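Local structure of carbon monoxide dehydrogenase (Thermococcus sp. AM4, 6T7J) at residues 7-12 with 34-39; 454-459 with 552-557; 605-608 with 612-615. The protein probably catalyses the reversible oxidation of carbon monoxide to carbon dioxide at an iron-sulfur cluster that normally carries nickel but lacks it in this crystal. All coordinates share one frame; numbering follows the deposited sequence.

In the fold
Interaction 2 is the most deeply buried of the three: it joins two loops that follow adjacent parallel strands, the 552-557 loop touching the broken Fe4S4 cluster. Interaction 1, partly buried, lies about 15 Å away between centres and touches it, Trp36 and Leu39 packing on Pro454; both also reach the second subunit. Interaction 3 sits at an edge strand, within this chain, of the same sheet, touches neither of the others and meets no other chain. The chemistry differs accordingly: a methyl on an imidazole plus a water bridge in 7-12 with 34-39, a carboxylate receiving a backbone N-H in the core, and largely aliphatic contacts with a loose charge pair in 605-608 with 612-615.

Interaction 1 (7-12 with 34-39); sequences YRVPAK and TAWHRL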
ATOM      1  N   TYR A   7       9.687 -32.968  -8.629  1.00 67.27           N
ATOM      2  CA  TYR A   7      10.999 -33.028  -7.994  1.00 65.54           C
ATOM      3  C   TYR A   7      10.824 -33.383  -6.526  1.00 64.33           C
ATOM      4  O   TYR A   7      10.041 -32.743  -5.817  1.00 67.21           O
ATOM      5  CB  TYR A   7      11.759 -31.700  -8.126  1.00 64.98           C
ATOM      6  CG  TYR A   7      11.737 -31.110  -9.517  1.00 64.57           C
ATOM      7  CD1 TYR A   7      12.814 -31.267 -10.380  1.00 65.63           C
ATOM      8  CD2 TYR A   7      10.641 -30.389  -9.965  1.00 68.53           C
ATOM      9  CE1 TYR A   7      12.792 -30.727 -11.652  1.00 66.84           C
ATOM     10  CE2 TYR A   7      10.614 -29.841 -11.229  1.00 72.14           C
ATOM     11  CZ  TYR A   7      11.685 -30.019 -12.071  1.00 73.21           C
ATOM     12  OH  TYR A   7      11.647 -29.475 -13.334  1.00 80.38           O
ATOM     13  N   ARG A   8      11.557 -34.393  -6.074  1.00 63.87           N
ATOM     14  CA  ARG A   8      11.488 -34.834  -4.692  1.00 59.00           C
ATOM     15  C   ARG A   8      12.462 -34.040  -3.831  1.00 64.32           C
ATOM     16  O   ARG A   8      13.516 -33.597  -4.293  1.00 63.82           O
ATOM     17  CB  ARG A   8      11.782 -36.330  -4.589  1.00 61.18           C
ATOM     18  CG  ARG A   8      10.815 -37.177  -5.399  1.00 63.30           C
ATOM     19  CD  ARG A   8      10.884 -38.650  -5.031  1.00 66.55           C
ATOM     20  NE  ARG A   8       9.602 -39.311  -5.254  1.00 62.58           N
ATOM     21  CZ  ARG A   8       9.221 -40.429  -4.646  1.00 64.69           C
ATOM     22  NH1 ARG A   8       8.032 -40.957  -4.909  1.00 61.76           N
ATOM     23  NH2 ARG A   8      10.030 -41.020  -3.778  1.00 65.82           N
ATOM     24  N   VAL A   9      12.091 -33.861  -2.570  1.00 66.74           N
ATOM     25  CA  VAL A   9      12.833 -33.025  -1.632  1.00 62.13           C
ATOM     26  C   VAL A   9      13.756 -33.925  -0.818  1.00 61.79           C
ATOM     27  O   VAL A   9      13.262 -34.802  -0.095  1.00 66.91           O
ATOM     28  CB  VAL A   9      11.885 -32.239  -0.714  1.00 60.72           C
ATOM     29  CG1 VAL A   9      12.668 -31.509   0.367  1.00 54.50           C
ATOM     30  CG2 VAL A   9      11.050 -31.268  -1.533  1.00 62.09           C
ATOM     31  N   PRO A  10      15.080 -33.756  -0.906  1.00 64.62           N
ATOM     32  CA  PRO A  10      15.980 -34.517  -0.027  1.00 65.08           C
ATOM     33  C   PRO A  10      15.672 -34.243   1.436  1.00 68.67           C
ATOM     34  O   PRO A  10      16.076 -33.214   1.987  1.00 68.44           O
ATOM     35  CB  PRO A  10      17.375 -34.013  -0.422  1.00 62.31           C
ATOM     36  CG  PRO A  10      17.135 -32.699  -1.099  1.00 65.53           C
ATOM     37  CD  PRO A  10      15.814 -32.833  -1.786  1.00 61.49           C
ATOM     38  N   ALA A  11      14.953 -35.170   2.073  1.00 69.23           N
ATOM     39  CA  ALA A  11      14.328 -34.898   3.360  1.00 68.25           C
ATOM     40  C   ALA A  11      15.283 -35.002   4.541  1.00 72.68           C
ATOM     41  O   ALA A  11      15.030 -34.375   5.575  1.00 76.17           O
ATOM     42  CB  ALA A  11      13.147 -35.845   3.577  1.00 69.10           C
ATOM     43  N   LYS A  12      16.367 -35.772   4.431  1.00 78.61           N
ATOM     44  CA  LYS A  12      17.220 -35.974   5.598  1.00 79.92           C
ATOM     45  C   LYS A  12      17.977 -34.712   5.997  1.00 79.53           C
ATOM     46  O   LYS A  12      18.391 -34.596   7.155  1.00 81.03           O
ATOM     47  CB  LYS A  12      18.202 -37.120   5.352  1.00 77.26           C
ATOM     48  CG  LYS A  12      18.339 -38.063   6.541  1.00 70.09           C
ATOM     49  CD  LYS A  12      16.973 -38.453   7.092  1.00 69.57           C
ATOM     50  CE  LYS A  12      17.083 -39.059   8.484  1.00 75.27           C
ATOM     51  NZ  LYS A  12      15.743 -39.269   9.103  1.00 60.39           N
ATOM     52  N   THR A  34       4.235 -29.957  -0.863  1.00 48.62           N
ATOM     53  CA  THR A  34       4.485 -29.008   0.210  1.00 49.43           C
ATOM     54  C   THR A  34       5.160 -27.764  -0.361  1.00 50.23           C
ATOM     55  O   THR A  34       5.391 -27.652  -1.569  1.00 49.15           O
ATOM     56  CB  THR A  34       5.339 -29.640   1.313  1.00 51.73           C
ATOM     57  OG1 THR A  34       6.717 -29.634   0.921  1.00 48.20           O
ATOM     58  CG2 THR A  34       4.892 -31.068   1.583  1.00 49.11           C
ATOM     59  N   ALA A  35       5.479 -26.819   0.525  1.00 49.05           N
ATOM     60  CA  ALA A  35       6.145 -25.595   0.089  1.00 50.19           C
ATOM     61  C   ALA A  35       7.509 -25.884  -0.525  1.00 51.71           C
ATOM     62  O   ALA A  35       7.948 -25.164  -1.429  1.00 49.73           O
ATOM     63  CB  ALA A  35       6.282 -24.624   1.262  1.00 48.16           C
ATOM     64  N   TRP A  36       8.188 -26.936  -0.060  1.00 51.48           N
ATOM     65  CA  TRP A  36       9.499 -27.272  -0.605  1.00 49.82           C
ATOM     66  C   TRP A  36       9.397 -27.754  -2.050  1.00 51.73           C
ATOM     67  O   TRP A  36      10.192 -27.345  -2.906  1.00 53.81           O
ATOM     68  CB  TRP A  36      10.168 -28.331   0.273  1.00 45.73           C
ATOM     69  CG  TRP A  36      10.564 -27.848   1.642  1.00 47.65           C
ATOM     70  CD1 TRP A  36      11.702 -27.174   1.975  1.00 50.50           C
ATOM     71  CD2 TRP A  36       9.828 -28.016   2.863  1.00 49.75           C
ATOM     72  NE1 TRP A  36      11.720 -26.908   3.322  1.00 44.26           N
ATOM     73  CE2 TRP A  36      10.582 -27.415   3.891  1.00 48.26           C
ATOM     74  CE3 TRP A  36       8.605 -28.613   3.184  1.00 49.76           C
ATOM     75  CZ2 TRP A  36      10.152 -27.393   5.218  1.00 46.82           C
ATOM     76  CZ3 TRP A  36       8.182 -28.591   4.502  1.00 49.10           C
ATOM     77  CH2 TRP A  36       8.954 -27.985   5.502  1.00 47.11           C
ATOM     78  N   HIS A  37       8.422 -28.622  -2.340  1.00 48.22           N
ATOM     79  CA  HIS A  37       8.244 -29.109  -3.706  1.00 50.06           C
ATOM     80  C   HIS A  37       7.935 -27.966  -4.665  1.00 54.15           C
ATOM     81  O   HIS A  37       8.473 -27.912  -5.778  1.00 54.01           O
ATOM     82  CB  HIS A  37       7.129 -30.155  -3.751  1.00 46.69           C
ATOM     83  CG  HIS A  37       7.340 -31.309  -2.821  1.00 58.19           C
ATOM     84  ND1 HIS A  37       6.786 -31.361  -1.561  1.00 58.86           N
ATOM     85  CD2 HIS A  37       8.046 -32.456  -2.969  1.00 64.04           C
ATOM     86  CE1 HIS A  37       7.142 -32.489  -0.971  1.00 57.92           C
ATOM     87  NE2 HIS A  37       7.908 -33.170  -1.805  1.00 57.34           N
ATOM     88  N   ARG A  38       7.077 -27.033  -4.248  1.00 48.37           N
ATOM     89  CA  ARG A  38       6.725 -25.925  -5.127  1.00 46.64           C
ATOM     90  C   ARG A  38       7.876 -24.936  -5.269  1.00 51.07           C
ATOM     91  O   ARG A  38       8.059 -24.352  -6.345  1.00 47.52           O
ATOM     92  CB  ARG A  38       5.459 -25.242  -4.613  1.00 50.82           C
ATOM     93  CG  ARG A  38       4.239 -26.163  -4.633  1.00 48.96           C
ATOM     94  CD  ARG A  38       2.960 -25.427  -4.280  1.00 47.06           C
ATOM     95  NE  ARG A  38       2.987 -24.929  -2.909  1.00 53.45           N
ATOM     96  CZ  ARG A  38       2.541 -25.608  -1.857  1.00 49.53           C
ATOM     97  NH1 ARG A  38       2.028 -26.820  -2.015  1.00 48.28           N
ATOM     98  NH2 ARG A  38       2.613 -25.074  -0.645  1.00 46.88           N
ATOM     99  N   LEU A  39       8.671 -24.748  -4.210  1.00 51.34           N
ATOM    100  CA  LEU A  39       9.909 -23.988  -4.348  1.00 47.72           C
ATOM    101  C   LEU A  39      10.816 -24.611  -5.400  1.00 58.68           C
ATOM    102  O   LEU A  39      11.388 -23.903  -6.237  1.00 59.28           O
ATOM    103  CB  LEU A  39      10.637 -23.905  -3.007  1.00 46.83           C
ATOM    104  CG  LEU A  39      12.064 -23.354  -3.095  1.00 47.11           C
ATOM    105  CD1 LEU A  39      12.042 -21.885  -3.494  1.00 46.49           C
ATOM    106  CD2 LEU A  39      12.815 -23.550  -1.783  1.00 47.59           C
TER
HETATM  107  O   HOH W   1       8.312 -30.413  -6.829  1.00 56.98           O
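Val9 rests on His37 and Trp36 in a small CH-pi and apolar contact that lays the N-terminal loop across the first turn of helix 35-42. The evidence lies in one methyl. Val9 CG2 stands 3.8 Å from the centroid of the His37 imidazole, 21° off the ring normal, which puts it over a face but displaced toward the rim; its shortest approach there is 3.5 Å to His37 CD2. The same methyl meets Trp36 CB at 3.6 Å, so it sits in the notch between two consecutive helix residues, and Val9 CG1 follows at 4.0 Å from that CB. With CG1 opposite the backbone N (chi1 173°), the valine can present both methyls to the helix. Tyr7 O approaches the imidazole at its edge, near the ring plane. Water 1 completes this side by donating to Tyr7 O at 3.1 Å and to His37 O at 2.7 Å, a bridge between two backbones that share no direct hydrogen bond.

The imidazole is held from two ends. Thr34 N donates to His37 ND1 at 3.0 Å, and Thr34 OG1 accepts from Trp36 N, which makes Thr34 and His37 a capping box at the helix start. At the other end, His37 NE2 is hydrogen-bonded to Glu28 OE2, the same oxygen that takes Val9 N. An alanine in place of His37 would probably strip Val9 CG2 of its aromatic floor and leave Thr34 N without its acceptor.

Glu28 belongs to helix 20-30, which therefore ties loop and helix together through polar bonds, while the Trp36 indole continues inward against Ile24 of that helix, Leu327 of helix 325-330 and the loop at Pro454.

Interaction 2 (454-459 with 552-557); sequences PKVKHN and APEWMS
Two backbones approach most closely at Val456 and Glu554, whose CA atoms are 6.8 Å apart, and apart from Ala552, which ends strand 548-552, both segments are loop. The glutamate spans the separation. Its CG lies opposite its own carbonyl carbon (chi1 -51°) and the chain then runs extended, which carries the carboxylate past Val456 to the turn at Asn459. On the way, its aliphatic part is met by one valine methyl: Val456 CG2 lies 3.6 Å from Glu554 CG and 3.8 Å from Glu554 CB.

At the end of the chain, Asn459 N donates to Glu554 OE1 at 2.9 Å. The N-H...O angle of 145° is moderately bent, and the donor comes from the syn side, 20° out of the carboxylate plane. The other oxygen, OE2, accepts from His462 N, so the carboxylate receives backbone N-H groups from both the residue just before helix 460-471 and its first turn.

The loops follow strands 444-448 and 548-552, adjacent in a parallel sheet of order 3-2-1-4-5-6, as in Rossmann-like folds. These two are strands 1 and 4, where the order changes direction, and the loops leaving this point are characteristic binding-site loops; here Met556 and Ser557 touch the broken Fe4S4 cluster.

Asn459 has a left-handed backbone conformation, and its side chain crosses that of Glu554 at about a right angle. The two side chains share a partner in Asn452 ND2, which makes a hydrogen bond to Asn459 OD1 and a weak one to Glu554 OE1.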
ATOM      1  N   PRO A 454      11.900 -21.752   2.962  1.00 44.72           N
ATOM      2  CA  PRO A 454      12.485 -23.011   2.472  1.00 48.30           C
ATOM      3  C   PRO A 454      13.743 -22.829   1.636  1.00 52.85           C
ATOM      4  O   PRO A 454      14.345 -23.832   1.233  1.00 52.69           O
ATOM      5  CB  PRO A 454      11.348 -23.624   1.638  1.00 47.96           C
ATOM      6  CG  PRO A 454      10.496 -22.464   1.244  1.00 44.48           C
ATOM      7  CD  PRO A 454      10.581 -21.478   2.368  1.00 45.95           C
ATOM      8  N   LYS A 455      14.161 -21.591   1.359  1.00 48.77           N
ATOM      9  CA  LYS A 455      15.433 -21.377   0.680  1.00 46.79           C
ATOM     10  C   LYS A 455      16.611 -21.693   1.591  1.00 49.14           C
ATOM     11  O   LYS A 455      17.690 -22.053   1.106  1.00 52.83           O
ATOM     12  CB  LYS A 455      15.523 -19.938   0.172  1.00 43.65           C
ATOM     13  CG  LYS A 455      14.488 -19.597  -0.881  1.00 41.58           C
ATOM     14  CD  LYS A 455      14.581 -18.147  -1.301  1.00 44.80           C
ATOM     15  CE  LYS A 455      13.603 -17.843  -2.422  1.00 51.03           C
ATOM     16  NZ  LYS A 455      14.068 -16.706  -3.265  1.00 58.75           N
ATOM     17  N   VAL A 456      16.428 -21.558   2.901  1.00 46.50           N
ATOM     18  CA  VAL A 456      17.435 -21.942   3.879  1.00 50.46           C
ATOM     19  C   VAL A 456      16.918 -23.149   4.652  1.00 49.54           C
ATOM     20  O   VAL A 456      15.715 -23.430   4.689  1.00 49.91           O
ATOM     21  CB  VAL A 456      17.790 -20.783   4.834  1.00 50.80           C
ATOM     22  CG1 VAL A 456      18.346 -19.602   4.054  1.00 44.66           C
ATOM     23  CG2 VAL A 456      16.569 -20.366   5.645  1.00 47.78           C
ATOM     24  N   LYS A 457      17.848 -23.876   5.270  1.00 51.45           N
ATOM     25  CA  LYS A 457      17.487 -25.074   6.018  1.00 52.13           C
ATOM     26  C   LYS A 457      16.511 -24.729   7.137  1.00 53.00           C
ATOM     27  O   LYS A 457      16.704 -23.755   7.871  1.00 51.73           O
ATOM     28  CB  LYS A 457      18.737 -25.745   6.587  1.00 53.66           C
ATOM     29  CG  LYS A 457      18.457 -27.087   7.244  1.00 52.06           C
ATOM     30  CD  LYS A 457      19.729 -27.854   7.539  1.00 50.60           C
ATOM     31  CE  LYS A 457      19.412 -29.254   8.041  1.00 59.81           C
ATOM     32  NZ  LYS A 457      20.632 -30.100   8.168  1.00 73.12           N
ATOM     33  N   HIS A 458      15.460 -25.539   7.264  1.00 50.25           N
ATOM     34  CA  HIS A 458      14.327 -25.197   8.115  1.00 51.08           C
ATOM     35  C   HIS A 458      14.731 -25.178   9.587  1.00 51.76           C
ATOM     36  O   HIS A 458      15.156 -26.199  10.140  1.00 49.92           O
ATOM     37  CB  HIS A 458      13.184 -26.180   7.883  1.00 51.51           C
ATOM     38  CG  HIS A 458      11.998 -25.941   8.763  1.00 50.90           C
ATOM     39  ND1 HIS A 458      11.503 -26.898   9.622  1.00 50.71           N
ATOM     40  CD2 HIS A 458      11.214 -24.849   8.925  1.00 52.56           C
ATOM     41  CE1 HIS A 458      10.463 -26.408  10.273  1.00 50.26           C
ATOM     42  NE2 HIS A 458      10.267 -25.166   9.868  1.00 53.80           N
ATOM     43  N   ASN A 459      14.600 -24.006  10.209  1.00 49.29           N
ATOM     44  CA  ASN A 459      14.880 -23.774  11.623  1.00 49.06           C
ATOM     45  C   ASN A 459      16.352 -23.960  11.974  1.00 53.00           C
ATOM     46  O   ASN A 459      16.731 -23.789  13.136  1.00 55.91           O
ATOM     47  CB  ASN A 459      14.019 -24.680  12.508  1.00 46.57           C
ATOM     48  CG  ASN A 459      12.568 -24.242  12.556  1.00 46.92           C
ATOM     49  OD1 ASN A 459      12.248 -23.081  12.297  1.00 44.59           O
ATOM     50  ND2 ASN A 459      11.683 -25.171  12.890  1.00 47.62           N
ATOM     51  N   ALA A 552      16.957 -11.729  12.096  1.00 44.98           N
ATOM     52  CA  ALA A 552      15.890 -12.480  11.435  1.00 44.56           C
ATOM     53  C   ALA A 552      16.558 -13.516  10.537  1.00 48.09           C
ATOM     54  O   ALA A 552      16.825 -13.250   9.354  1.00 41.51           O
ATOM     55  CB  ALA A 552      14.969 -11.559  10.639  1.00 37.48           C
ATOM     56  N   PRO A 553      16.846 -14.711  11.057  1.00 50.01           N
ATOM     57  CA  PRO A 553      17.694 -15.648  10.301  1.00 48.69           C
ATOM     58  C   PRO A 553      17.019 -16.261   9.086  1.00 43.89           C
ATOM     59  O   PRO A 553      17.715 -16.615   8.128  1.00 50.30           O
ATOM     60  CB  PRO A 553      18.050 -16.722  11.340  1.00 46.76           C
ATOM     61  CG  PRO A 553      17.670 -16.144  12.669  1.00 49.17           C
ATOM     62  CD  PRO A 553      16.535 -15.211  12.404  1.00 44.26           C
ATOM     63  N   GLU A 554      15.696 -16.424   9.093  1.00 43.01           N
ATOM     64  CA  GLU A 554      15.008 -17.167   8.039  1.00 42.83           C
ATOM     65  C   GLU A 554      13.738 -16.445   7.606  1.00 47.18           C
ATOM     66  O   GLU A 554      12.722 -17.074   7.289  1.00 39.08           O
ATOM     67  CB  GLU A 554      14.686 -18.592   8.493  1.00 36.73           C
ATOM     68  CG  GLU A 554      15.874 -19.351   9.074  1.00 45.35           C
ATOM     69  CD  GLU A 554      15.477 -20.647   9.751  1.00 48.04           C
ATOM     70  OE1 GLU A 554      14.398 -21.187   9.430  1.00 51.70           O
ATOM     71  OE2 GLU A 554      16.249 -21.129  10.605  1.00 49.12           O
ATOM     72  N   TRP A 555      13.784 -15.116   7.564  1.00 44.76           N
ATOM     73  CA  TRP A 555      12.591 -14.322   7.305  1.00 46.29           C
ATOM     74  C   TRP A 555      12.074 -14.539   5.882  1.00 43.22           C
ATOM     75  O   TRP A 555      12.812 -14.923   4.971  1.00 46.20           O
ATOM     76  CB  TRP A 555      12.877 -12.838   7.532  1.00 40.51           C
ATOM     77  CG  TRP A 555      13.742 -12.226   6.474  1.00 43.36           C
ATOM     78  CD1 TRP A 555      15.105 -12.162   6.464  1.00 42.76           C
ATOM     79  CD2 TRP A 555      13.301 -11.587   5.266  1.00 47.87           C
ATOM     80  NE1 TRP A 555      15.541 -11.526   5.326  1.00 44.91           N
ATOM     81  CE2 TRP A 555      14.455 -11.164   4.575  1.00 44.81           C
ATOM     82  CE3 TRP A 555      12.046 -11.331   4.705  1.00 39.99           C
ATOM     83  CZ2 TRP A 555      14.389 -10.500   3.351  1.00 42.18           C
ATOM     84  CZ3 TRP A 555      11.983 -10.675   3.490  1.00 43.82           C
ATOM     85  CH2 TRP A 555      13.147 -10.267   2.826  1.00 41.33           C
ATOM     86  N   MET A 556      10.774 -14.287   5.705  1.00 44.99           N
ATOM     87  CA  MET A 556      10.158 -14.301   4.379  1.00 45.98           C
ATOM     88  C   MET A 556       9.069 -13.256   4.182  1.00 47.43           C
ATOM     89  O   MET A 556       8.811 -12.884   3.031  1.00 50.80           O
ATOM     90  CB  MET A 556       9.569 -15.684   4.065  1.00 44.54           C
ATOM     91  CG  MET A 556       8.362 -16.074   4.913  1.00 52.37           C
ATOM     92  SD  MET A 556       6.766 -15.516   4.267  1.00 57.26           S
ATOM     93  CE  MET A 556       5.729 -15.725   5.716  1.00 49.18           C
ATOM     94  N   SER A 557       8.423 -12.766   5.235  1.00 40.54           N
ATOM     95  CA  SER A 557       7.246 -11.922   5.102  1.00 42.10           C
ATOM     96  C   SER A 557       7.621 -10.445   5.020  1.00 40.21           C
ATOM     97  O   SER A 557       8.700 -10.022   5.440  1.00 47.63           O
ATOM     98  CB  SER A 557       6.294 -12.146   6.278  1.00 45.68           C
ATOM     99  OG  SER A 557       6.757 -11.478   7.440  1.00 45.63           O
TER

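Interaction 3 (605-608 with 612-615); sequences YVEP and KAAE
Tyr605 OH and Lys612 O, 3.9 Å apart, are both hydrogen-bonded to one hydroxyl, Thr616 OG1, which links them although they make no bond to each other. The Tyr605 ring meets the helix at its edge: Ala613 CA lies near the ring plane, 4.1 Å from Tyr605 CE2, and Ala613 CB is 4.4 Å from the same carbon.

Strand 604-606 is an edge strand of its parallel sheet within this chain, and after a short turn helix 610-627 comes back against it, a tight strand-turn-helix connection in which Glu607 faces the first turn of the helix, at Lys612 and Ala613. Tyr605 and Glu607 backbones bond to Leu576 of the adjoining strand, and on another side of the helix Ala614 packs on helix 460-471.

Glu607 starts with CG opposite its backbone N (chi1 -178°) and then bends at chi2, 42°, which brings CG against the helix: CG is 3.7 Å from Lys612 CB and 3.8 Å from Ala613 N. Of its oxygens, OE2 accepts from Asp609 N in the turn. OE1 is 4.1 Å from Lys612 NZ, too long for a salt bridge, so the opposite charges probably attract only loosely at this partly exposed surface.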
ATOM      1  N   TYR A 605      22.734  -5.974   8.224  1.00 47.30           N
ATOM      2  CA  TYR A 605      23.904  -6.792   7.922  1.00 49.50           C
ATOM      3  C   TYR A 605      23.417  -8.139   7.414  1.00 48.14           C
ATOM      4  O   TYR A 605      22.772  -8.886   8.157  1.00 46.50           O
ATOM      5  CB  TYR A 605      24.791  -6.960   9.154  1.00 49.38           C
ATOM      6  CG  TYR A 605      25.676  -8.186   9.125  1.00 54.03           C
ATOM      7  CD1 TYR A 605      26.718  -8.293   8.211  1.00 47.69           C
ATOM      8  CD2 TYR A 605      25.472  -9.233  10.014  1.00 46.87           C
ATOM      9  CE1 TYR A 605      27.527  -9.412   8.182  1.00 50.02           C
ATOM     10  CE2 TYR A 605      26.277 -10.353   9.992  1.00 51.57           C
ATOM     11  CZ  TYR A 605      27.304 -10.438   9.077  1.00 52.22           C
ATOM     12  OH  TYR A 605      28.109 -11.554   9.056  1.00 54.40           O
ATOM     13  N   VAL A 606      23.719  -8.444   6.156  1.00 42.94           N
ATOM     14  CA  VAL A 606      23.229  -9.647   5.494  1.00 48.65           C
ATOM     15  C   VAL A 606      24.281 -10.741   5.609  1.00 49.77           C
ATOM     16  O   VAL A 606      25.441 -10.543   5.226  1.00 49.08           O
ATOM     17  CB  VAL A 606      22.886  -9.368   4.020  1.00 44.46           C
ATOM     18  CG1 VAL A 606      22.187 -10.570   3.404  1.00 43.59           C
ATOM     19  CG2 VAL A 606      22.023  -8.119   3.904  1.00 45.99           C
ATOM     20  N   GLU A 607      23.874 -11.898   6.135  1.00 47.90           N
ATOM     21  CA  GLU A 607      24.743 -13.066   6.224  1.00 51.31           C
ATOM     22  C   GLU A 607      23.913 -14.335   6.368  1.00 50.72           C
ATOM     23  O   GLU A 607      23.408 -14.628   7.460  1.00 49.23           O
ATOM     24  CB  GLU A 607      25.714 -12.942   7.397  1.00 48.91           C
ATOM     25  CG  GLU A 607      26.674 -14.113   7.505  1.00 52.63           C
ATOM     26  CD  GLU A 607      27.212 -14.543   6.152  1.00 61.56           C
ATOM     27  OE1 GLU A 607      28.043 -13.805   5.580  1.00 63.81           O
ATOM     28  OE2 GLU A 607      26.799 -15.613   5.658  1.00 55.24           O
ATOM     29  N   PRO A 608      23.755 -15.115   5.295  1.00 51.05           N
ATOM     30  CA  PRO A 608      22.944 -16.341   5.383  1.00 55.27           C
ATOM     31  C   PRO A 608      23.566 -17.448   6.226  1.00 57.61           C
ATOM     32  O   PRO A 608      22.880 -18.445   6.492  1.00 58.12           O
ATOM     33  CB  PRO A 608      22.806 -16.778   3.916  1.00 49.41           C
ATOM     34  CG  PRO A 608      23.100 -15.545   3.115  1.00 47.02           C
ATOM     35  CD  PRO A 608      24.120 -14.792   3.906  1.00 51.13           C
ATOM     36  N   LYS A 612      28.755 -17.542  10.931  1.00 56.07           N
ATOM     37  CA  LYS A 612      29.327 -16.255  10.549  1.00 53.19           C
ATOM     38  C   LYS A 612      28.553 -15.105  11.181  1.00 53.89           C
ATOM     39  O   LYS A 612      29.144 -14.164  11.729  1.00 56.48           O
ATOM     40  CB  LYS A 612      29.328 -16.119   9.026  1.00 59.83           C
ATOM     41  CG  LYS A 612      30.563 -16.654   8.327  1.00 65.79           C
ATOM     42  CD  LYS A 612      30.854 -15.846   7.067  1.00 69.12           C
ATOM     43  CE  LYS A 612      31.597 -16.671   6.029  1.00 75.83           C
ATOM     44  NZ  LYS A 612      30.913 -16.645   4.705  1.00 78.55           N
ATOM     45  N   ALA A 613      27.220 -15.163  11.098  1.00 53.83           N
ATOM     46  CA  ALA A 613      26.389 -14.113  11.674  1.00 52.29           C
ATOM     47  C   ALA A 613      26.557 -14.042  13.184  1.00 49.81           C
ATOM     48  O   ALA A 613      26.548 -12.953  13.766  1.00 52.96           O
ATOM     49  CB  ALA A 613      24.924 -14.344  11.306  1.00 51.57           C
ATOM     50  N   ALA A 614      26.711 -15.197  13.836  1.00 51.33           N
ATOM     51  CA  ALA A 614      26.959 -15.206  15.273  1.00 52.35           C
ATOM     52  C   ALA A 614      28.266 -14.506  15.607  1.00 51.31           C
ATOM     53  O   ALA A 614      28.331 -13.712  16.552  1.00 55.74           O
ATOM     54  CB  ALA A 614      26.975 -16.642  15.793  1.00 54.32           C
ATOM     55  N   GLU A 615      29.318 -14.783  14.834  1.00 51.41           N
ATOM     56  CA  GLU A 615      30.602 -14.137  15.087  1.00 49.24           C
ATOM     57  C   GLU A 615      30.516 -12.631  14.869  1.00 56.22           C
ATOM     58  O   GLU A 615      31.064 -11.848  15.658  1.00 49.49           O
ATOM     59  CB  GLU A 615      31.684 -14.754  14.202  1.00 49.93           C
ATOM     60  CG  GLU A 615      32.222 -16.071  14.735  1.00 55.91           C
ATOM     61  CD  GLU A 615      32.629 -17.025  13.633  1.00 59.30           C
ATOM     62  OE1 GLU A 615      33.273 -16.573  12.661  1.00 56.34           O
ATOM     63  OE2 GLU A 615      32.306 -18.227  13.738  1.00 65.74           O
TER